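Local structure of TIR-NB-LRR type resistance protein RPV1 (Vitis rotundifolia, 5KU7) at residues His26-Leu31 against Thr38-Arg43; Ala95-Phe100 against Asn163-Gln168. The protein belongs to the TIR-NB-LRR family of plant disease-resistance proteins, whose TIR domain, the part modelled here, is associated with immune signalling. All blocks are in the same frame, centred on the assembly; numbering follows the deposited sequence.

Interaction 1: His26-Leu31 against Thr38-Arg43; sequences HLYSAL and TFRDDR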
loop_
_atom_site.group_PDB
_atom_site.type_symbol
_atom_site.label_atom_id
_atom_site.label_comp_id
_atom_site.label_asym_id
_atom_site.label_seq_id
_atom_site.Cartn_x
_atom_site.Cartn_y
_atom_site.Cartn_z
ATOM N N HIS A 26 2.161 -4.059 3.970
ATOM C CA HIS A 26 2.155 -2.868 4.849
ATOM C C HIS A 26 1.510 -3.205 6.203
ATOM O O HIS A 26 1.970 -2.745 7.256
ATOM C CB HIS A 26 1.416 -1.682 4.189
ATOM C CG HIS A 26 2.091 -1.159 2.952
ATOM N ND1 HIS A 26 3.387 -0.683 2.949
ATOM C CD2 HIS A 26 1.650 -1.050 1.677
ATOM C CE1 HIS A 26 3.715 -0.304 1.727
ATOM N NE2 HIS A 26 2.681 -0.523 0.937
ATOM N N LEU A 27 0.457 -4.021 6.178
ATOM C CA LEU A 27 -0.181 -4.492 7.416
ATOM C C LEU A 27 0.782 -5.336 8.249
ATOM O O LEU A 27 0.931 -5.168 9.475
ATOM C CB LEU A 27 -1.444 -5.313 7.096
ATOM C CG LEU A 27 -2.211 -5.903 8.284
ATOM C CD1 LEU A 27 -2.758 -4.798 9.167
ATOM C CD2 LEU A 27 -3.353 -6.782 7.799
ATOM N N TYR A 28 1.414 -6.271 7.554
ATOM C CA TYR A 28 2.391 -7.164 8.139
ATOM C C TYR A 28 3.490 -6.384 8.834
ATOM O O TYR A 28 3.874 -6.674 9.966
ATOM C CB TYR A 28 2.977 -8.069 7.042
ATOM C CG TYR A 28 4.130 -8.916 7.507
ATOM C CD1 TYR A 28 3.936 -9.922 8.457
ATOM C CD2 TYR A 28 5.419 -8.705 7.019
ATOM C CE1 TYR A 28 4.988 -10.717 8.894
ATOM C CE2 TYR A 28 6.488 -9.507 7.454
ATOM C CZ TYR A 28 6.259 -10.509 8.397
ATOM O OH TYR A 28 7.284 -11.314 8.852
ATOM N N SER A 29 4.018 -5.399 8.130
ATOM C CA SER A 29 5.103 -4.612 8.679
ATOM C C SER A 29 4.607 -3.800 9.876
ATOM O O SER A 29 5.299 -3.707 10.889
ATOM C CB SER A 29 5.683 -3.701 7.598
ATOM O OG SER A 29 6.699 -2.873 8.121
ATOM N N ALA A 30 3.397 -3.238 9.773
ATOM C CA ALA A 30 2.823 -2.458 10.881
ATOM C C ALA A 30 2.644 -3.319 12.131
ATOM O O ALA A 30 2.900 -2.859 13.244
ATOM C CB ALA A 30 1.492 -1.841 10.471
ATOM N N LEU A 31 2.203 -4.568 11.950
ATOM C CA LEU A 31 2.006 -5.468 13.096
ATOM C C LEU A 31 3.328 -5.705 13.810
ATOM O O LEU A 31 3.398 -5.683 15.039
ATOM C CB LEU A 31 1.399 -6.801 12.652
ATOM C CG LEU A 31 -0.040 -6.706 12.130
ATOM C CD1 LEU A 31 -0.363 -7.974 11.371
ATOM C CD2 LEU A 31 -1.044 -6.485 13.278
ATOM N N THR A 38 3.983 -12.094 13.854
ATOM C CA THR A 38 3.032 -12.428 12.807
ATOM C C THR A 38 3.573 -13.414 11.806
ATOM O O THR A 38 4.697 -13.274 11.331
ATOM C CB THR A 38 2.607 -11.154 12.063
ATOM O OG1 THR A 38 2.037 -10.259 13.018
ATOM C CG2 THR A 38 1.584 -11.454 10.962
ATOM N N PHE A 39 2.765 -14.416 11.478
ATOM C CA PHE A 39 3.144 -15.346 10.423
ATOM C C PHE A 39 2.533 -14.903 9.116
ATOM O O PHE A 39 1.310 -14.862 8.971
ATOM C CB PHE A 39 2.710 -16.779 10.740
ATOM C CG PHE A 39 3.051 -17.778 9.646
ATOM C CD1 PHE A 39 2.270 -17.867 8.494
ATOM C CD2 PHE A 39 4.133 -18.632 9.783
ATOM C CE1 PHE A 39 2.576 -18.763 7.492
ATOM C CE2 PHE A 39 4.449 -19.558 8.785
ATOM C CZ PHE A 39 3.673 -19.623 7.642
ATOM N N ARG A 40 3.400 -14.595 8.162
ATOM C CA ARG A 40 2.981 -14.204 6.824
ATOM C C ARG A 40 3.683 -15.058 5.791
ATOM O O ARG A 40 4.880 -14.894 5.582
ATOM C CB ARG A 40 3.266 -12.711 6.591
ATOM C CG ARG A 40 2.763 -12.218 5.262
ATOM C CD ARG A 40 3.830 -12.441 4.196
ATOM N NE ARG A 40 4.078 -11.148 3.580
ATOM C CZ ARG A 40 5.136 -10.389 3.804
ATOM N NH1 ARG A 40 6.122 -10.811 4.576
ATOM N NH2 ARG A 40 5.212 -9.213 3.214
ATOM N N ASP A 41 2.935 -15.953 5.140
ATOM C CA ASP A 41 3.536 -16.992 4.289
ATOM C C ASP A 41 4.221 -16.369 3.084
ATOM O O ASP A 41 3.588 -15.655 2.309
ATOM C CB ASP A 41 2.487 -18.013 3.818
ATOM C CG ASP A 41 3.105 -19.159 2.987
ATOM O OD1 ASP A 41 4.248 -19.557 3.276
ATOM O OD2 ASP A 41 2.455 -19.681 2.055
ATOM N N ASP A 42 5.506 -16.653 2.920
ATOM C CA ASP A 42 6.240 -16.138 1.777
ATOM C C ASP A 42 7.009 -17.241 1.060
ATOM O O ASP A 42 7.862 -16.948 0.229
ATOM C CB ASP A 42 7.212 -15.014 2.195
ATOM C CG ASP A 42 8.282 -15.478 3.200
ATOM O OD1 ASP A 42 8.421 -16.695 3.450
ATOM O OD2 ASP A 42 9.025 -14.617 3.712
ATOM N N ARG A 43 6.676 -18.498 1.353
ATOM C CA ARG A 43 7.351 -19.643 0.753
ATOM C C ARG A 43 6.710 -20.052 -0.560
ATOM O O ARG A 43 5.523 -19.838 -0.787
ATOM C CB ARG A 43 7.362 -20.861 1.703
ATOM C CG ARG A 43 7.869 -20.577 3.105
ATOM C CD ARG A 43 9.288 -20.063 3.083
ATOM N NE ARG A 43 10.071 -20.499 4.240
ATOM C CZ ARG A 43 10.504 -19.687 5.201
ATOM N NH1 ARG A 43 10.230 -18.387 5.144
ATOM N NH2 ARG A 43 11.213 -20.173 6.214
#
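Y28 and R40 meet because both side chains leave their backbones the same way: CG stands anti to the backbone N in each, with chi1 173° in Y28 and -176° in R40. That swings the tyrosine ring out from the helix toward T38 and R40, while R40, kinked about CB-CG and CG-CD, doubles back over the ring. One ring face is thereby covered twice by the same arginine. Near the strand its CB sits 3.4 Å from CD1 of Y28; farther along, NH1 of R40 comes within 3.2 Å of CE2 of Y28. The guanidinium carbon CZ of R40 lies 4.2 Å from the centroid of the Y28 ring, an off-centre cation-pi contact with the two planes tilted 40° apart. At the rim of the ring, close to its plane, the carbonyl O of T38 approaches CE1 of Y28 at 3.5 Å. T38 also reaches the next turn of the helix: its OG1 packs 3.5 Å from CB of L31, and its methyl CG2 fills the corner between CD1 of L31 and CD1 of Y28. The hydroxyl's polar partner is the carbonyl O of I36; toward L31 it meets only carbon, so that contact is packing. R40 has a second partner in D25, one turn before Y28, which makes a salt bridge with NH2. No hydrogen bond links the two segments. Helix 23-33 and the 38-43 segment are held here by van der Waals packing and the arginine's charge over an aromatic face, with the D25 carboxylate probably steadying the guanidinium against the ring.

Interaction 2: Ala95-Phe100 against Asn163-Gln168; sequences AVFPIF and NSIFRQ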
loop_
_atom_site.group_PDB
_atom_site.type_symbol
_atom_site.label_atom_id
_atom_site.label_comp_id
_atom_site.label_asym_id
_atom_site.label_seq_id
_atom_site.Cartn_x
_atom_site.Cartn_y
_atom_site.Cartn_z
ATOM N N ALA A 95 -8.526 -16.230 18.320
ATOM C CA ALA A 95 -9.203 -14.976 17.978
ATOM C C ALA A 95 -9.103 -14.702 16.489
ATOM O O ALA A 95 -8.149 -15.124 15.839
ATOM C CB ALA A 95 -8.627 -13.806 18.774
ATOM N N VAL A 96 -10.103 -14.011 15.946
ATOM C CA VAL A 96 -10.212 -13.817 14.512
ATOM C C VAL A 96 -10.613 -12.386 14.190
ATOM O O VAL A 96 -11.650 -11.915 14.642
ATOM C CB VAL A 96 -11.244 -14.766 13.891
ATOM C CG1 VAL A 96 -11.341 -14.516 12.397
ATOM C CG2 VAL A 96 -10.882 -16.227 14.185
ATOM N N PHE A 97 -9.804 -11.717 13.378
ATOM C CA PHE A 97 -10.008 -10.306 13.050
ATOM C C PHE A 97 -10.183 -10.109 11.558
ATOM O O PHE A 97 -9.216 -10.161 10.818
ATOM C CB PHE A 97 -8.823 -9.481 13.523
ATOM C CG PHE A 97 -8.514 -9.659 14.970
ATOM C CD1 PHE A 97 -7.346 -10.281 15.370
ATOM C CD2 PHE A 97 -9.381 -9.179 15.936
ATOM C CE1 PHE A 97 -7.055 -10.431 16.714
ATOM C CE2 PHE A 97 -9.094 -9.324 17.271
ATOM C CZ PHE A 97 -7.927 -9.946 17.662
ATOM N N PRO A 98 -11.427 -9.934 11.101
ATOM C CA PRO A 98 -11.586 -9.853 9.644
ATOM C C PRO A 98 -11.489 -8.414 9.118
ATOM O O PRO A 98 -12.039 -7.470 9.707
ATOM C CB PRO A 98 -12.983 -10.437 9.415
ATOM C CG PRO A 98 -13.749 -10.095 10.699
ATOM C CD PRO A 98 -12.720 -10.006 11.818
ATOM N N ILE A 99 -10.757 -8.276 8.028
ATOM C CA ILE A 99 -10.635 -7.046 7.267
ATOM C C ILE A 99 -11.277 -7.252 5.919
ATOM O O ILE A 99 -10.909 -8.172 5.190
ATOM C CB ILE A 99 -9.180 -6.637 7.004
ATOM C CG1 ILE A 99 -8.450 -6.385 8.308
ATOM C CG2 ILE A 99 -9.149 -5.401 6.092
ATOM C CD1 ILE A 99 -6.968 -6.308 8.127
ATOM N N PHE A 100 -12.228 -6.399 5.589
ATOM C CA PHE A 100 -12.888 -6.488 4.311
ATOM C C PHE A 100 -12.258 -5.437 3.428
ATOM O O PHE A 100 -12.614 -4.268 3.493
ATOM C CB PHE A 100 -14.393 -6.315 4.491
ATOM C CG PHE A 100 -14.989 -7.291 5.502
ATOM C CD1 PHE A 100 -15.293 -8.602 5.131
ATOM C CD2 PHE A 100 -15.217 -6.905 6.825
ATOM C CE1 PHE A 100 -15.828 -9.512 6.057
ATOM C CE2 PHE A 100 -15.745 -7.804 7.758
ATOM C CZ PHE A 100 -16.051 -9.114 7.376
ATOM N N ASN A 163 -3.687 -0.985 15.959
ATOM C CA ASN A 163 -3.830 -0.462 17.319
ATOM C C ASN A 163 -4.881 -1.234 18.087
ATOM O O ASN A 163 -4.672 -1.620 19.234
ATOM C CB ASN A 163 -4.231 1.012 17.311
ATOM C CG ASN A 163 -3.051 1.940 17.201
ATOM O OD1 ASN A 163 -1.905 1.529 17.380
ATOM N ND2 ASN A 163 -3.327 3.212 16.927
ATOM N N SER A 164 -6.013 -1.450 17.429
ATOM C CA SER A 164 -7.099 -2.241 17.976
ATOM C C SER A 164 -6.673 -3.698 18.237
ATOM O O SER A 164 -6.942 -4.243 19.309
ATOM C CB SER A 164 -8.294 -2.187 17.022
ATOM O OG SER A 164 -9.299 -3.100 17.414
ATOM N N ILE A 165 -5.958 -4.299 17.286
ATOM C CA ILE A 165 -5.477 -5.677 17.442
ATOM C C ILE A 165 -4.485 -5.769 18.595
ATOM O O ILE A 165 -4.502 -6.727 19.379
ATOM C CB ILE A 165 -4.820 -6.203 16.140
ATOM C CG1 ILE A 165 -5.884 -6.406 15.063
ATOM C CG2 ILE A 165 -4.102 -7.537 16.372
ATOM C CD1 ILE A 165 -5.298 -6.826 13.735
ATOM N N PHE A 166 -3.621 -4.770 18.710
ATOM C CA PHE A 166 -2.705 -4.737 19.837
ATOM C C PHE A 166 -3.444 -4.700 21.179
ATOM O O PHE A 166 -3.182 -5.536 22.036
ATOM C CB PHE A 166 -1.747 -3.550 19.724
ATOM C CG PHE A 166 -0.815 -3.415 20.908
ATOM C CD1 PHE A 166 -1.118 -2.552 21.956
ATOM C CD2 PHE A 166 0.361 -4.130 20.968
ATOM C CE1 PHE A 166 -0.257 -2.407 23.037
ATOM C CE2 PHE A 166 1.224 -3.996 22.054
ATOM C CZ PHE A 166 0.910 -3.135 23.090
ATOM N N ARG A 167 -4.379 -3.759 21.343
ATOM C CA ARG A 167 -5.139 -3.657 22.582
ATOM C C ARG A 167 -5.890 -4.970 22.873
ATOM O O ARG A 167 -5.923 -5.433 24.010
ATOM C CB ARG A 167 -6.138 -2.483 22.543
ATOM C CG ARG A 167 -6.834 -2.290 23.907
ATOM C CD ARG A 167 -8.019 -1.316 23.903
ATOM N NE ARG A 167 -7.641 0.085 24.087
ATOM C CZ ARG A 167 -8.404 0.988 24.705
ATOM N NH1 ARG A 167 -9.578 0.636 25.222
ATOM N NH2 ARG A 167 -7.990 2.245 24.824
ATOM N N GLN A 168 -6.482 -5.578 21.848
ATOM C CA GLN A 168 -7.277 -6.782 22.074
ATOM C C GLN A 168 -6.388 -7.974 22.438
ATOM O O GLN A 168 -6.714 -8.721 23.360
ATOM C CB GLN A 168 -8.133 -7.125 20.849
ATOM C CG GLN A 168 -9.202 -6.093 20.531
ATOM C CD GLN A 168 -10.157 -6.539 19.449
ATOM O OE1 GLN A 168 -10.911 -7.498 19.622
ATOM N NE2 GLN A 168 -10.158 -5.818 18.332
#
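F97 points from its strand toward the helix, and two residues one turn apart there, I165 and Q168, meet different parts of its ring. I165 comes over a face: its CG1 stands 4.1 Å above the ring plane, displaced from the centre toward the rim, on the CG and CD1 side. The other branch of the isoleucine reaches the outer part of the ring, where CG2 of I165 is 4.1 Å from CE1 of F97. With CG1 anti to its carbonyl carbon (chi1 -70°) and CG2 anti to the backbone N, I165 presents both branches to the phenylalanine. Q168 approaches elsewhere. Its chain runs antiparallel to that of F97, and its amide is turned nearly perpendicular to the ring, the planes 79° apart. OE1 of Q168 lies 3.5 Å from CE2 of F97, at the ring edge and near its plane, so the partly negative oxygen faces the rim of C-H groups instead of the pi cloud. The other end of the amide is tied back to its own helix: NE2 of Q168 donates to OG of S164 at 3.0 Å, with the hydroxyl close to the amide plane. This somewhat bent bond, one turn back along the helix, probably limits rotation of the amide and so leaves OE1 nearest the phenylalanine. W146 on the neighbouring strand and L169 on the helix also pack on F97, while I165 further touches V65 and I36. A strand inside a parallel beta-sheet, covered on one face by a long helix through aliphatic and aromatic side chains, is the layered alpha/beta packing of the flavodoxin-like TIR fold.

Overall arrangement
From the N terminus, the chain runs through strand 8-14 into helix 23-33, then turns back within a few residues to strand 38-39, at one edge of the parallel sheet; interaction 1 closes that short loop. Interaction 2 opens only later, at strand 95-101, and closes a much longer one when the final helix, 154-175, returns across the sheet. The two are therefore in series, neither nested nor crossed. In space they adjoin, their centres about 14 Å apart: L27 packs on I99 and L31 on I165. Helices 23-33 and 154-175 thus lie side by side against the sheet, linking its 38-39 edge with its interior strand 95-101.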